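Local coordinates for protein broad specificity aminotransferase (PDB 4WB0) that probably transfers amino groups from a broad range of amino acids to 2-oxo acids such as 2-oxoglutarate, with pyridoxal 5'-phosphate as its cofactor, at residues A[114-119]-A[219-224]; A[133-138]-A[183-188]. One frame throughout, in Å; residues are numbered along the deposited sequence. Where two conformers were deposited one is given.

Contact 1 of 2, residues A[114-119]-A[219-224]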
loop_
_atom_site.group_PDB
_atom_site.type_symbol
_atom_site.label_atom_id
_atom_site.label_comp_id
_atom_site.label_asym_id
_atom_site.label_seq_id
_atom_site.Cartn_x
_atom_site.Cartn_y
_atom_site.Cartn_z
ATOM N N GLY A 114 5.760 -3.279 -3.687
ATOM C CA GLY A 114 4.459 -3.886 -3.485
ATOM C C GLY A 114 4.229 -5.136 -4.319
ATOM O O GLY A 114 3.690 -6.120 -3.798
ATOM N N ALA A 115 4.619 -5.104 -5.594
ATOM C CA ALA A 115 4.467 -6.278 -6.446
ATOM C C ALA A 115 5.419 -7.398 -5.976
ATOM O O ALA A 115 5.012 -8.542 -5.982
ATOM C CB ALA A 115 4.708 -5.945 -7.928
ATOM N N LEU A 116 6.620 -7.058 -5.526
ATOM C CA LEU A 116 7.553 -8.083 -4.976
ATOM C C LEU A 116 7.025 -8.737 -3.705
ATOM O O LEU A 116 7.063 -9.963 -3.551
ATOM C CB LEU A 116 8.909 -7.476 -4.699
ATOM C CG LEU A 116 9.708 -7.100 -5.968
ATOM C CD1 LEU A 116 10.891 -6.123 -5.633
ATOM C CD2 LEU A 116 10.279 -8.367 -6.656
ATOM N N SER A 117 6.540 -7.929 -2.762
ATOM C CA SER A 117 5.941 -8.475 -1.547
ATOM C C SER A 117 4.725 -9.333 -1.862
ATOM O O SER A 117 4.608 -10.462 -1.380
ATOM C CB SER A 117 5.548 -7.361 -0.577
ATOM O OG SER A 117 5.024 -7.944 0.617
ATOM N N LEU A 118 3.812 -8.793 -2.653
ATOM C CA LEU A 118 2.609 -9.520 -3.024
ATOM C C LEU A 118 2.935 -10.825 -3.761
ATOM O O LEU A 118 2.367 -11.869 -3.439
ATOM C CB LEU A 118 1.710 -8.658 -3.914
ATOM C CG LEU A 118 0.403 -9.294 -4.310
ATOM C CD1 LEU A 118 -0.435 -9.644 -3.089
ATOM C CD2 LEU A 118 -0.391 -8.337 -5.268
ATOM N N GLY A 119 3.859 -10.746 -4.712
ATOM C CA GLY A 119 4.246 -11.955 -5.461
ATOM C C GLY A 119 4.927 -12.999 -4.597
ATOM O O GLY A 119 4.631 -14.208 -4.692
ATOM N N GLN A 219 10.519 -21.923 -10.934
ATOM C CA GLN A 219 9.628 -20.792 -11.073
ATOM C C GLN A 219 10.429 -19.521 -11.253
ATOM O O GLN A 219 11.288 -19.219 -10.425
ATOM C CB GLN A 219 8.729 -20.670 -9.839
ATOM C CG GLN A 219 7.889 -19.383 -9.776
ATOM C CD GLN A 219 6.712 -19.411 -10.759
ATOM O OE1 GLN A 219 5.975 -20.417 -10.867
ATOM N NE2 GLN A 219 6.539 -18.303 -11.498
ATOM N N VAL A 220 10.142 -18.785 -12.334
ATOM C CA VAL A 220 10.808 -17.556 -12.599
ATOM C C VAL A 220 9.941 -16.383 -12.036
ATOM O O VAL A 220 8.754 -16.248 -12.339
ATOM C CB VAL A 220 11.072 -17.341 -14.127
ATOM C CG1 VAL A 220 11.648 -15.893 -14.330
ATOM C CG2 VAL A 220 12.073 -18.428 -14.668
ATOM N N PHE A 221 10.602 -15.542 -11.277
ATOM C CA PHE A 221 10.046 -14.272 -10.791
ATOM C C PHE A 221 10.936 -13.138 -11.310
ATOM O O PHE A 221 12.040 -12.929 -10.813
ATOM C CB PHE A 221 10.015 -14.308 -9.248
ATOM C CG PHE A 221 9.151 -13.228 -8.582
ATOM C CD1 PHE A 221 8.489 -12.262 -9.326
ATOM C CD2 PHE A 221 9.014 -13.227 -7.186
ATOM C CE1 PHE A 221 7.681 -11.283 -8.687
ATOM C CE2 PHE A 221 8.231 -12.250 -6.520
ATOM C CZ PHE A 221 7.540 -11.298 -7.299
ATOM N N PHE A 222 10.459 -12.395 -12.295
ATOM C CA PHE A 222 11.149 -11.184 -12.767
ATOM C C PHE A 222 10.837 -9.943 -11.956
ATOM O O PHE A 222 9.667 -9.688 -11.648
ATOM C CB PHE A 222 10.760 -10.868 -14.224
ATOM C CG PHE A 222 11.582 -11.616 -15.272
ATOM C CD1 PHE A 222 12.938 -11.492 -15.265
ATOM C CD2 PHE A 222 10.983 -12.373 -16.263
ATOM C CE1 PHE A 222 13.720 -12.132 -16.243
ATOM C CE2 PHE A 222 11.763 -13.024 -17.243
ATOM C CZ PHE A 222 13.101 -12.894 -17.232
ATOM N N ASP A 223 11.888 -9.185 -11.645
ATOM C CA ASP A 223 11.798 -7.842 -11.092
ATOM C C ASP A 223 12.080 -6.891 -12.245
ATOM O O ASP A 223 13.141 -6.926 -12.862
ATOM C CB ASP A 223 12.782 -7.626 -9.942
ATOM C CG ASP A 223 12.590 -6.248 -9.228
ATOM O OD1 ASP A 223 11.791 -5.419 -9.707
ATOM O OD2 ASP A 223 13.214 -5.998 -8.146
ATOM N N SER A 224 11.087 -6.095 -12.606
ATOM C CA SER A 224 11.232 -5.152 -13.743
ATOM C C SER A 224 11.045 -3.689 -13.273
ATOM O O SER A 224 9.964 -3.122 -13.414
ATOM C CB SER A 224 10.199 -5.509 -14.821
ATOM O OG SER A 224 10.338 -4.680 -15.953
#
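L116 and D223 bring the two backbones to their nearest, CA to CA 7.4 Å, where helix 114-119 packs alongside strand 219-224, almost antiparallel to it, the axes 9.8 Å apart at 167°. F221 reaches from the strand toward the helix. With CG anti to the backbone N (chi1 -165°) the ring is carried across, and chi2 near 0° sets its turn, so that CZ leads. Two helix carbonyls meet the ring edge near its plane: L116 O lies 3.9 Å from CE2 of F221, and A115 O 4.0 Å from CZ of F221. A115 O also accepts the backbone N-H of G119; at these distances the ring C-H groups can give the carbonyls only a weak attraction. G119 has no side chain to hold the ring off, and its CA comes obliquely to 3.8 Å from F221 CZ. L116 leans over from the helix. Its CD1 sits 3.4 Å from OD2 of D223, the two side chains crossing at about a right angle; L116 CD2 lies between the F221 ring edge, 4.1 Å from CZ, and the same carboxylate. That is an apolar methyl against a carboxylate oxygen; OD2 takes its hydrogen bond from H144 NE2. W141 and L188 pack on L116 as well, and A254 on A115. This is helix-on-sheet packing in the large domain of a fold-type I aminotransferase, and D223, near the C-terminal end of its strand, is placed consistently with the aspartate that in this family faces the cofactor's pyridine nitrogen.

Contact 2 of 2, residues A[133-138]-A[183-188]; sequences PIYLAD and DGSVFL
V186 O is gripped from two neighbouring residues of strand 134-138: Y135 N donates a nearly straight hydrogen bond to it at 2.9 Å, and I134 CA, 3.3 Å from V186 O, turns its C-H toward it. The ladder runs on either side of this bond, V186 N giving to P133 O at 3.2 Å and L188 N to Y135 O at 3.0 Å, the last almost in line with the carbonyl. Beyond L188 the strands part, and a water takes over, accepting from A137 N and donating to L188 O, which also receives the hydroxyl of Y159. These are two adjacent parallel strands, inclined at 21°, within the mixed sheet at the centre of the aminotransferase large domain. On one face Y135 and F187 lie side by side, and like torsions in both, CG beside the backbone N, turn the rings the same way. Their planes differ by only 2°, but the rings are slid well apart: F187 CZ sits over the rim of the tyrosine ring, and Y135 CB rests over the phenylalanine face, 3.8 Å from the F187 centroid, as a CH-pi contact. The tyrosine hydroxyl bonds to R157, and H218 meets the F187 ring. On the other face I134 CD1 meets V186 CG1 at 3.8 Å, and further along L136 CD2 reaches L188 CD2 at 3.7 Å, with V148 and Y145 of helix 142-150 packed against I134 and L136.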
loop_
_atom_site.group_PDB
_atom_site.type_symbol
_atom_site.label_atom_id
_atom_site.label_comp_id
_atom_site.label_asym_id
_atom_site.label_seq_id
_atom_site.Cartn_x
_atom_site.Cartn_y
_atom_site.Cartn_z
ATOM N N PRO A 133 13.735 -23.560 -1.705
ATOM C CA PRO A 133 14.559 -22.347 -1.716
ATOM C C PRO A 133 14.127 -21.299 -2.730
ATOM O O PRO A 133 13.536 -21.631 -3.788
ATOM C CB PRO A 133 15.951 -22.872 -2.070
ATOM C CG PRO A 133 15.880 -24.386 -1.956
ATOM C CD PRO A 133 14.468 -24.730 -2.241
ATOM N N ILE A 134 14.414 -20.042 -2.366
ATOM C CA ILE A 134 14.316 -18.910 -3.274
ATOM C C ILE A 134 15.732 -18.308 -3.436
ATOM O O ILE A 134 16.415 -18.041 -2.460
ATOM C CB ILE A 134 13.270 -17.881 -2.770
ATOM C CG1 ILE A 134 13.071 -16.741 -3.772
ATOM C CG2 ILE A 134 13.627 -17.334 -1.429
ATOM C CD1 ILE A 134 11.778 -16.100 -3.594
ATOM N N TYR A 135 16.158 -18.202 -4.700
ATOM C CA TYR A 135 17.466 -17.758 -5.094
ATOM C C TYR A 135 17.473 -16.343 -5.578
ATOM O O TYR A 135 16.664 -15.992 -6.467
ATOM C CB TYR A 135 17.985 -18.626 -6.219
ATOM C CG TYR A 135 18.400 -20.002 -5.791
ATOM C CD1 TYR A 135 17.469 -20.993 -5.627
ATOM C CD2 TYR A 135 19.742 -20.298 -5.580
ATOM C CE1 TYR A 135 17.860 -22.264 -5.231
ATOM C CE2 TYR A 135 20.140 -21.501 -5.179
ATOM C CZ TYR A 135 19.196 -22.512 -5.024
ATOM O OH TYR A 135 19.582 -23.767 -4.637
ATOM N N LEU A 136 18.401 -15.567 -5.017
ATOM C CA LEU A 136 18.599 -14.155 -5.359
ATOM C C LEU A 136 19.972 -13.992 -5.975
ATOM O O LEU A 136 20.865 -14.796 -5.756
ATOM C CB LEU A 136 18.480 -13.231 -4.141
ATOM C CG LEU A 136 17.285 -13.430 -3.193
ATOM C CD1 LEU A 136 17.266 -12.454 -2.009
ATOM C CD2 LEU A 136 16.069 -13.257 -3.946
ATOM N N ALA A 137 20.135 -12.975 -6.800
ATOM C CA ALA A 137 21.447 -12.773 -7.403
ATOM C C ALA A 137 22.484 -12.396 -6.386
ATOM O O ALA A 137 22.226 -11.646 -5.439
ATOM C CB ALA A 137 21.405 -11.710 -8.436
ATOM N N ASP A 138 23.699 -12.797 -6.699
ATOM C CA ASP A 138 24.884 -12.396 -5.980
ATOM C C ASP A 138 25.724 -11.387 -6.783
ATOM O O ASP A 138 26.400 -11.800 -7.729
ATOM C CB ASP A 138 25.719 -13.644 -5.666
ATOM C CG ASP A 138 27.071 -13.318 -5.041
ATOM O OD1 ASP A 138 27.185 -12.280 -4.361
ATOM O OD2 ASP A 138 28.034 -14.101 -5.232
ATOM N N ASP A 183 15.061 -29.207 -8.147
ATOM C CA ASP A 183 14.017 -28.887 -9.120
ATOM C C ASP A 183 12.915 -28.113 -8.446
ATOM O O ASP A 183 12.589 -28.380 -7.304
ATOM C CB ASP A 183 13.402 -30.132 -9.724
ATOM C CG ASP A 183 14.243 -30.754 -10.842
ATOM O OD1 ASP A 183 15.449 -30.414 -10.988
ATOM O OD2 ASP A 183 13.658 -31.622 -11.568
ATOM N N GLY A 184 12.340 -27.139 -9.139
ATOM C CA GLY A 184 11.129 -26.549 -8.654
ATOM C C GLY A 184 11.400 -25.506 -7.587
ATOM O O GLY A 184 10.562 -25.275 -6.708
ATOM N N SER A 185 12.563 -24.876 -7.686
ATOM C CA SER A 185 12.912 -23.746 -6.870
ATOM C C SER A 185 12.431 -22.438 -7.523
ATOM O O SER A 185 12.024 -22.426 -8.704
ATOM C CB SER A 185 14.425 -23.681 -6.680
ATOM O OG SER A 185 14.925 -24.808 -5.978
ATOM N N VAL A 186 12.503 -21.355 -6.765
ATOM C CA VAL A 186 12.116 -20.001 -7.259
ATOM C C VAL A 186 13.372 -19.175 -7.477
ATOM O O VAL A 186 14.227 -19.117 -6.606
ATOM C CB VAL A 186 11.226 -19.255 -6.238
ATOM C CG1 VAL A 186 10.819 -17.850 -6.773
ATOM C CG2 VAL A 186 10.074 -20.078 -5.850
ATOM N N PHE A 187 13.465 -18.516 -8.625
ATOM C CA PHE A 187 14.571 -17.665 -8.980
ATOM C C PHE A 187 14.012 -16.270 -9.243
ATOM O O PHE A 187 13.199 -16.090 -10.145
ATOM C CB PHE A 187 15.290 -18.192 -10.238
ATOM C CG PHE A 187 16.234 -19.289 -9.935
ATOM C CD1 PHE A 187 15.772 -20.549 -9.656
ATOM C CD2 PHE A 187 17.594 -19.023 -9.812
ATOM C CE1 PHE A 187 16.668 -21.570 -9.282
ATOM C CE2 PHE A 187 18.472 -20.022 -9.441
ATOM C CZ PHE A 187 18.010 -21.302 -9.182
ATOM N N LEU A 188 14.516 -15.316 -8.480
ATOM C CA LEU A 188 14.241 -13.891 -8.668
ATOM C C LEU A 188 15.302 -13.278 -9.545
ATOM O O LEU A 188 16.447 -13.151 -9.127
ATOM C CB LEU A 188 14.213 -13.197 -7.315
ATOM C CG LEU A 188 13.799 -11.723 -7.395
ATOM C CD1 LEU A 188 12.389 -11.630 -7.849
ATOM C CD2 LEU A 188 14.009 -11.057 -6.016
HETATM O O HOH W 1 17.856 -11.345 -7.436
#

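Both contacts are buried and both reach the same sheet, in which strand 219-224 of contact 1 is the direct neighbour of strand 186-190 in contact 2. Their backbones bond to each other: Q219 N probably donates to S185 O, and F221 N to F187 O. The chemistry differs with direction. Contact 2 lies within the sheet and is built on a backbone ladder, whereas contact 1 stacks a helix on the sheet and relies on packing. L188 joins the two, touching L116 and F221. The centre of contact 1 is about 10 Å from the centre of the chain, that of contact 2 about 17 Å, and contact 2 lies within the chain loop that contact 1 closes.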